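Local coordinates for protein tartronic semialdehyde reductase (PDB 1YB4) that catalyses the NADH- or NADPH-dependent reduction of tartronate semialdehyde (2-hydroxy-3-oxopropanoate) to (R)-glycerate, at residues Ile64-Pro67 with Gln71-Asp74; Ser135-Gly140 with Gln169-Ala174; Pro150-Asp153 with Asn158-Leu161. All coordinates share one frame; numbering follows the deposited sequence.

Contact 1 of 3, residues Ile64-Pro67 with Gln71-Asp74; sequences IMVP and QVED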
loop_
_atom_site.group_PDB
_atom_site.type_symbol
_atom_site.label_atom_id
_atom_site.label_comp_id
_atom_site.label_asym_id
_atom_site.label_seq_id
_atom_site.Cartn_x
_atom_site.Cartn_y
_atom_site.Cartn_z
ATOM N N ILE A 64 -15.203 17.480 -29.486
ATOM C CA ILE A 64 -15.887 17.464 -28.202
ATOM C C ILE A 64 -14.904 17.640 -27.038
ATOM O O ILE A 64 -13.978 16.849 -26.887
ATOM C CB ILE A 64 -16.638 16.132 -28.005
ATOM C CG1 ILE A 64 -17.723 15.995 -29.072
ATOM C CG2 ILE A 64 -17.216 16.047 -26.579
ATOM C CD1 ILE A 64 -18.421 14.662 -29.040
HETATM N N MSE A 65 -15.088 18.690 -26.238
HETATM C CA MSE A 65 -14.228 18.911 -25.076
HETATM C C MSE A 65 -15.083 19.180 -23.846
HETATM O O MSE A 65 -15.217 20.320 -23.386
HETATM C CB MSE A 65 -13.251 20.071 -25.288
HETATM C CG MSE A 65 -12.259 20.275 -24.120
HETATM SE SE MSE A 65 -10.890 18.876 -23.850
HETATM C CE MSE A 65 -11.720 17.838 -22.452
ATOM N N VAL A 66 -15.650 18.092 -23.329
ATOM C CA VAL A 66 -16.512 18.087 -22.156
ATOM C C VAL A 66 -15.734 17.419 -20.991
ATOM O O VAL A 66 -14.777 16.680 -21.224
ATOM C CB VAL A 66 -17.805 17.311 -22.493
ATOM C CG1 VAL A 66 -17.576 15.845 -22.326
ATOM C CG2 VAL A 66 -18.962 17.794 -21.650
ATOM N N PRO A 67 -16.127 17.685 -19.727
ATOM C CA PRO A 67 -15.505 17.152 -18.499
ATOM C C PRO A 67 -15.356 15.644 -18.198
ATOM O O PRO A 67 -14.245 15.153 -18.037
ATOM C CB PRO A 67 -16.286 17.862 -17.389
ATOM C CG PRO A 67 -16.588 19.189 -18.007
ATOM C CD PRO A 67 -17.060 18.777 -19.384
ATOM N N GLN A 71 -20.942 13.001 -19.617
ATOM C CA GLN A 71 -21.250 14.198 -20.406
ATOM C C GLN A 71 -20.845 14.018 -21.868
ATOM O O GLN A 71 -21.379 14.692 -22.756
ATOM C CB GLN A 71 -20.529 15.415 -19.866
ATOM C CG GLN A 71 -21.129 16.003 -18.624
ATOM C CD GLN A 71 -20.387 17.248 -18.207
ATOM O OE1 GLN A 71 -20.375 18.251 -18.929
ATOM N NE2 GLN A 71 -19.738 17.189 -17.049
ATOM N N VAL A 72 -19.886 13.132 -22.118
ATOM C CA VAL A 72 -19.474 12.859 -23.487
ATOM C C VAL A 72 -20.525 11.927 -24.091
ATOM O O VAL A 72 -20.770 11.952 -25.298
ATOM C CB VAL A 72 -18.089 12.170 -23.559
ATOM C CG1 VAL A 72 -17.961 11.360 -24.848
ATOM C CG2 VAL A 72 -17.004 13.206 -23.530
ATOM N N GLU A 73 -21.160 11.116 -23.250
ATOM C CA GLU A 73 -22.169 10.182 -23.738
ATOM C C GLU A 73 -23.456 10.910 -24.112
ATOM O O GLU A 73 -24.119 10.556 -25.089
ATOM C CB GLU A 73 -22.478 9.120 -22.686
ATOM C CG GLU A 73 -23.350 7.999 -23.218
ATOM C CD GLU A 73 -23.778 7.017 -22.142
ATOM O OE1 GLU A 73 -22.896 6.503 -21.411
ATOM O OE2 GLU A 73 -24.999 6.757 -22.038
ATOM N N ASP A 74 -23.800 11.931 -23.335
ATOM C CA ASP A 74 -25.005 12.699 -23.587
ATOM C C ASP A 74 -24.818 13.559 -24.832
ATOM O O ASP A 74 -25.741 13.727 -25.624
ATOM C CB ASP A 74 -25.326 13.576 -22.376
ATOM C CG ASP A 74 -26.732 14.146 -22.424
ATOM O OD1 ASP A 74 -27.041 15.017 -21.585
ATOM O OD2 ASP A 74 -27.527 13.723 -23.293
#
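Gln71 reaches back from the first part of its helix and carries its side chain aslant across Val66 and Pro67, the two residues that lead the chain out of the preceding strand. Its CG stands anti to the carbonyl carbon (chi1 -77°) and the chain is extended from there, which carries the terminal amide as far as the proline. The amide spans the pyrrolidine: OE1 of Gln71 sits 3.4 Å from CD of Pro67, while NE2 of Gln71 is 3.5 Å from CB of Pro67. Val66 meets the same side chain chiefly with one branch, CG2. This methyl, anti to the backbone N, lies 3.4 Å from CB of Gln71 and also touches OE1 of Gln71 at 3.1 Å, so it fits between the root and the oxygen of the glutamine. The rotation of the amide is not left to these contacts, since NE2 of Gln71 donates to Asp68 OD2 in the intervening turn. Deeper in, CG2 of Ile64 approaches CG2 of Val72 at 4.2 Å, the two side chains crossing at an oblique angle, and both also touch Asp94 of strand 90-94. No hydrogen bond joins the segments. Strand 61-64, the short turn and helix 69-77 form the strand-to-helix half of a beta-alpha-beta unit, completed by the neighbouring parallel strand 90-94, as expected of a Rossmann-type dinucleotide-binding domain.

Contact 2 of 3, residues Ser135-Gly140 with Gln169-Ala174; sequences SIMVGG and QTCKVA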
loop_
_atom_site.group_PDB
_atom_site.type_symbol
_atom_site.label_atom_id
_atom_site.label_comp_id
_atom_site.label_asym_id
_atom_site.label_seq_id
_atom_site.Cartn_x
_atom_site.Cartn_y
_atom_site.Cartn_z
ATOM N N SER A 135 -0.080 17.788 -26.042
ATOM C CA SER A 135 0.373 16.472 -26.463
ATOM C C SER A 135 -0.959 15.782 -26.764
ATOM O O SER A 135 -1.921 15.938 -26.007
ATOM C CB SER A 135 1.134 15.757 -25.346
ATOM O OG SER A 135 2.380 16.392 -25.144
ATOM N N ILE A 136 -1.023 15.050 -27.876
ATOM C CA ILE A 136 -2.258 14.398 -28.278
ATOM C C ILE A 136 -2.086 12.914 -28.617
ATOM O O ILE A 136 -1.360 12.559 -29.552
ATOM C CB ILE A 136 -2.849 15.142 -29.488
ATOM C CG1 ILE A 136 -3.024 16.625 -29.143
ATOM C CG2 ILE A 136 -4.158 14.540 -29.877
ATOM C CD1 ILE A 136 -3.410 17.505 -30.340
HETATM N N MSE A 137 -2.747 12.044 -27.855
HETATM C CA MSE A 137 -2.664 10.607 -28.104
HETATM C C MSE A 137 -3.981 10.218 -28.755
HETATM O O MSE A 137 -5.050 10.508 -28.228
HETATM C CB MSE A 137 -2.426 9.855 -26.798
HETATM C CG MSE A 137 -2.343 10.772 -25.604
HETATM SE SE MSE A 137 -1.033 10.251 -24.289
HETATM C CE MSE A 137 -0.894 11.935 -23.325
ATOM N N VAL A 138 -3.895 9.543 -29.897
ATOM C CA VAL A 138 -5.077 9.210 -30.677
ATOM C C VAL A 138 -5.405 7.752 -30.965
ATOM O O VAL A 138 -4.547 6.973 -31.390
ATOM C CB VAL A 138 -5.014 9.927 -32.059
ATOM C CG1 VAL A 138 -6.313 9.720 -32.822
ATOM C CG2 VAL A 138 -4.717 11.409 -31.879
ATOM N N GLY A 139 -6.674 7.408 -30.782
ATOM C CA GLY A 139 -7.124 6.060 -31.069
ATOM C C GLY A 139 -8.076 6.117 -32.253
ATOM O O GLY A 139 -9.013 6.923 -32.262
ATOM N N GLY A 140 -7.828 5.283 -33.262
ATOM C CA GLY A 140 -8.689 5.269 -34.429
ATOM C C GLY A 140 -8.038 4.689 -35.665
ATOM O O GLY A 140 -6.976 4.069 -35.588
ATOM N N GLN A 169 -7.513 6.913 -25.198
ATOM C CA GLN A 169 -7.856 7.085 -23.803
ATOM C C GLN A 169 -6.930 6.237 -22.942
ATOM O O GLN A 169 -6.410 6.687 -21.919
ATOM C CB GLN A 169 -9.303 6.667 -23.570
ATOM C CG GLN A 169 -10.337 7.508 -24.331
ATOM C CD GLN A 169 -10.246 8.983 -23.995
ATOM O OE1 GLN A 169 -9.526 9.377 -23.073
ATOM N NE2 GLN A 169 -10.978 9.812 -24.739
ATOM N N THR A 170 -6.708 5.005 -23.368
ATOM C CA THR A 170 -5.863 4.133 -22.594
ATOM C C THR A 170 -4.468 4.724 -22.466
ATOM O O THR A 170 -3.804 4.556 -21.430
ATOM C CB THR A 170 -5.782 2.749 -23.227
ATOM O OG1 THR A 170 -7.074 2.128 -23.174
ATOM C CG2 THR A 170 -4.737 1.893 -22.494
ATOM N N CYS A 171 -4.032 5.437 -23.504
ATOM C CA CYS A 171 -2.702 6.035 -23.498
ATOM C C CYS A 171 -2.634 7.188 -22.497
ATOM O O CYS A 171 -1.649 7.352 -21.780
ATOM C CB CYS A 171 -2.346 6.528 -24.895
ATOM S SG CYS A 171 -0.610 6.972 -25.087
ATOM N N LYS A 172 -3.689 7.990 -22.446
ATOM C CA LYS A 172 -3.723 9.102 -21.509
ATOM C C LYS A 172 -3.693 8.576 -20.067
ATOM O O LYS A 172 -2.930 9.077 -19.248
ATOM C CB LYS A 172 -4.983 9.943 -21.731
ATOM C CG LYS A 172 -5.172 11.086 -20.731
ATOM C CD LYS A 172 -4.037 12.087 -20.805
ATOM C CE LYS A 172 -4.239 13.220 -19.812
ATOM N NZ LYS A 172 -5.590 13.836 -19.971
ATOM N N VAL A 173 -4.513 7.572 -19.756
ATOM C CA VAL A 173 -4.553 7.040 -18.392
ATOM C C VAL A 173 -3.184 6.558 -17.969
ATOM O O VAL A 173 -2.746 6.826 -16.848
ATOM C CB VAL A 173 -5.553 5.875 -18.247
ATOM C CG1 VAL A 173 -5.435 5.250 -16.863
ATOM C CG2 VAL A 173 -6.958 6.380 -18.441
ATOM N N ALA A 174 -2.512 5.854 -18.878
ATOM C CA ALA A 174 -1.175 5.323 -18.621
ATOM C C ALA A 174 -0.206 6.461 -18.300
ATOM O O ALA A 174 0.652 6.332 -17.430
ATOM C CB ALA A 174 -0.686 4.526 -19.832
#
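Met137, on a strand of the Rossmann-type domain, packs against Cys171 and the predicted active-site residue Lys172 near the start of the long helix 167-195, where the chain passes from the dinucleotide-binding domain into the helical one. Met137 is modelled as selenomethionine, and its side chain makes nearly all of the strand's contribution. CG eclipses the backbone N (chi1 0°), an unfavourable torsion, and the chain bends again at the next bond before it reaches the helix. Selenium meets the sulfur of Cys171, with SE of Met137 3.4 Å from SG of Cys171. Further back the two side chains abut at their roots, CB of Met137 lying 3.8 Å from CB of Cys171. The cysteine sulfur stands anti to its own N (chi1 -168°), which swings it to the strand side of the helix. The selenium also comes close to the helix backbone, 3.9 Å from N of Lys172. Beyond it, CE of Met137 touches CD of Lys172 at 4.0 Å, the lysine chain crossing the methionine at about a right angle. Of the lysine side chain, the aliphatic part makes this contact. Bends at chi2 and chi4 take NZ away from Met137 to Ser97 OG and Val122 O, two hydrogen bonds that fix the amino group. All three touching residues are buried, and no hydrogen bond spans the segments. Earlier in the helix, Gln169 ties its start to the sheet side through Asp119 and Ser96. Strand 158-163 flanks the contact, its Val162 touching both Met137 and Cys171, strand 115-123 adds Ser123 beside Met137, and Ala206 of a second subunit packs on Cys171.

Contact 3 of 3, residues Pro150-Asp153 with Asn158-Leu161; sequences PLFD and NITL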
loop_
_atom_site.group_PDB
_atom_site.type_symbol
_atom_site.label_atom_id
_atom_site.label_comp_id
_atom_site.label_asym_id
_atom_site.label_seq_id
_atom_site.Cartn_x
_atom_site.Cartn_y
_atom_site.Cartn_z
ATOM N N PRO A 150 -4.108 17.712 -39.806
ATOM C CA PRO A 150 -3.783 19.139 -39.993
ATOM C C PRO A 150 -4.373 20.028 -38.888
ATOM O O PRO A 150 -3.813 21.081 -38.545
ATOM C CB PRO A 150 -4.380 19.456 -41.359
ATOM C CG PRO A 150 -4.262 18.154 -42.074
ATOM C CD PRO A 150 -4.688 17.145 -41.034
ATOM N N LEU A 151 -5.510 19.597 -38.343
ATOM C CA LEU A 151 -6.163 20.337 -37.272
ATOM C C LEU A 151 -5.430 20.049 -35.966
ATOM O O LEU A 151 -5.162 20.956 -35.183
ATOM C CB LEU A 151 -7.621 19.919 -37.157
ATOM C CG LEU A 151 -8.383 19.921 -38.478
ATOM C CD1 LEU A 151 -9.836 19.573 -38.204
ATOM C CD2 LEU A 151 -8.265 21.279 -39.160
ATOM N N PHE A 152 -5.111 18.784 -35.721
ATOM C CA PHE A 152 -4.372 18.456 -34.505
ATOM C C PHE A 152 -3.082 19.288 -34.489
ATOM O O PHE A 152 -2.656 19.770 -33.431
ATOM C CB PHE A 152 -4.005 16.969 -34.460
ATOM C CG PHE A 152 -5.155 16.053 -34.129
ATOM C CD1 PHE A 152 -6.126 16.424 -33.195
ATOM C CD2 PHE A 152 -5.238 14.792 -34.709
ATOM C CE1 PHE A 152 -7.166 15.547 -32.839
ATOM C CE2 PHE A 152 -6.277 13.904 -34.356
ATOM C CZ PHE A 152 -7.237 14.284 -33.424
ATOM N N ASP A 153 -2.479 19.464 -35.670
ATOM C CA ASP A 153 -1.224 20.217 -35.814
ATOM C C ASP A 153 -1.344 21.636 -35.304
ATOM O O ASP A 153 -0.364 22.226 -34.864
ATOM C CB ASP A 153 -0.767 20.263 -37.277
ATOM C CG ASP A 153 0.017 19.031 -37.692
ATOM O OD1 ASP A 153 0.191 18.814 -38.911
ATOM O OD2 ASP A 153 0.474 18.287 -36.809
ATOM N N ASN A 158 3.155 17.318 -29.928
ATOM C CA ASN A 158 3.226 15.874 -29.892
ATOM C C ASN A 158 1.900 15.183 -30.176
ATOM O O ASN A 158 1.061 15.034 -29.287
ATOM C CB ASN A 158 3.783 15.397 -28.546
ATOM C CG ASN A 158 5.258 15.695 -28.391
ATOM O OD1 ASN A 158 5.958 15.954 -29.375
ATOM N ND2 ASN A 158 5.748 15.647 -27.157
ATOM N N ILE A 159 1.709 14.771 -31.425
ATOM C CA ILE A 159 0.498 14.061 -31.790
ATOM C C ILE A 159 0.961 12.662 -32.081
ATOM O O ILE A 159 1.939 12.463 -32.792
ATOM C CB ILE A 159 -0.176 14.638 -33.048
ATOM C CG1 ILE A 159 -0.704 16.046 -32.762
ATOM C CG2 ILE A 159 -1.327 13.740 -33.476
ATOM C CD1 ILE A 159 0.318 17.141 -32.876
ATOM N N THR A 160 0.260 11.689 -31.531
ATOM C CA THR A 160 0.651 10.313 -31.723
ATOM C C THR A 160 -0.559 9.431 -31.905
ATOM O O THR A 160 -1.478 9.459 -31.089
ATOM C CB THR A 160 1.441 9.793 -30.500
ATOM O OG1 THR A 160 2.657 10.530 -30.364
ATOM C CG2 THR A 160 1.748 8.318 -30.645
ATOM N N LEU A 161 -0.563 8.661 -32.987
ATOM C CA LEU A 161 -1.649 7.731 -33.231
ATOM C C LEU A 161 -1.186 6.527 -32.441
ATOM O O LEU A 161 -0.176 5.907 -32.782
ATOM C CB LEU A 161 -1.761 7.379 -34.711
ATOM C CG LEU A 161 -2.949 6.473 -35.044
ATOM C CD1 LEU A 161 -4.239 7.107 -34.557
ATOM C CD2 LEU A 161 -2.995 6.225 -36.549
#
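Ile159 and Phe152 carry the apolar part of this contact between a helix and the strand that follows it. CG1 of Ile159 rests 3.8 Å from CB of Phe152, so the isoleucine meets the root of the aromatic side chain more closely than its ring. The other branch, CG2 of Ile159, comes obliquely to the ring, 4.2 Å from CD2 of Phe152. The phenylalanine starts out toward the strand, but with CG anti to the carbonyl carbon (chi1 -75°) its ring leads away from strand 158-163 and packs on Val138 and on Met95. Both residues thus fill the layer between helix 142-155 and the sheet: Ile159 lies beside Ile136 of strand 134-139 and beside Phe145, two turns earlier in the helix than Phe152. Strand 134-139, helix 142-155 and strand 158-163 make up a beta-alpha-beta unit, the two strands running parallel as neighbours, and strand 158-163 is one of the two outermost strands of the sheet within this chain.

Ile159 also meets two oxygens of the helix. Its terminal methyl CD1 is carried toward the helix backbone, 4.0 Å from O of Phe152. The same methyl touches the carboxylate of the next residue, OD2 of Asp153 standing 4.1 Å from CD1 of Ile159, with the two side chains at about a right angle. Ionic pairing belongs to the helix itself: OD2 of the exposed Asp153 forms a salt bridge with Lys149 NZ, one turn back. On the strand's other side, Thr160 packs on Ala206 of a second subunit.

How the contacts relate
Contacts 2 and 3 adjoin, with centres 12 Å apart, because strands 134-139 and 158-163 are parallel neighbours. Probable hydrogen bonds join them, Ile136 N to Asn158 O at 2.5 Å and Val138 N to Thr160 O at 2.7 Å. Contact 3 lies in the sequence between the two segments of contact 2, on the helix 142-155 side of the sheet, and both meet Ala206 of the second subunit. Contact 1 comes earlier in the chain and touches neither, its nearest atoms about 7 Å from contact 2 and about 9 Å from contact 3. Contact 2 holds Lys172, the predicted active-site residue; the side chain of Pro67 in contact 1 is about 12 Å from that of Lys172.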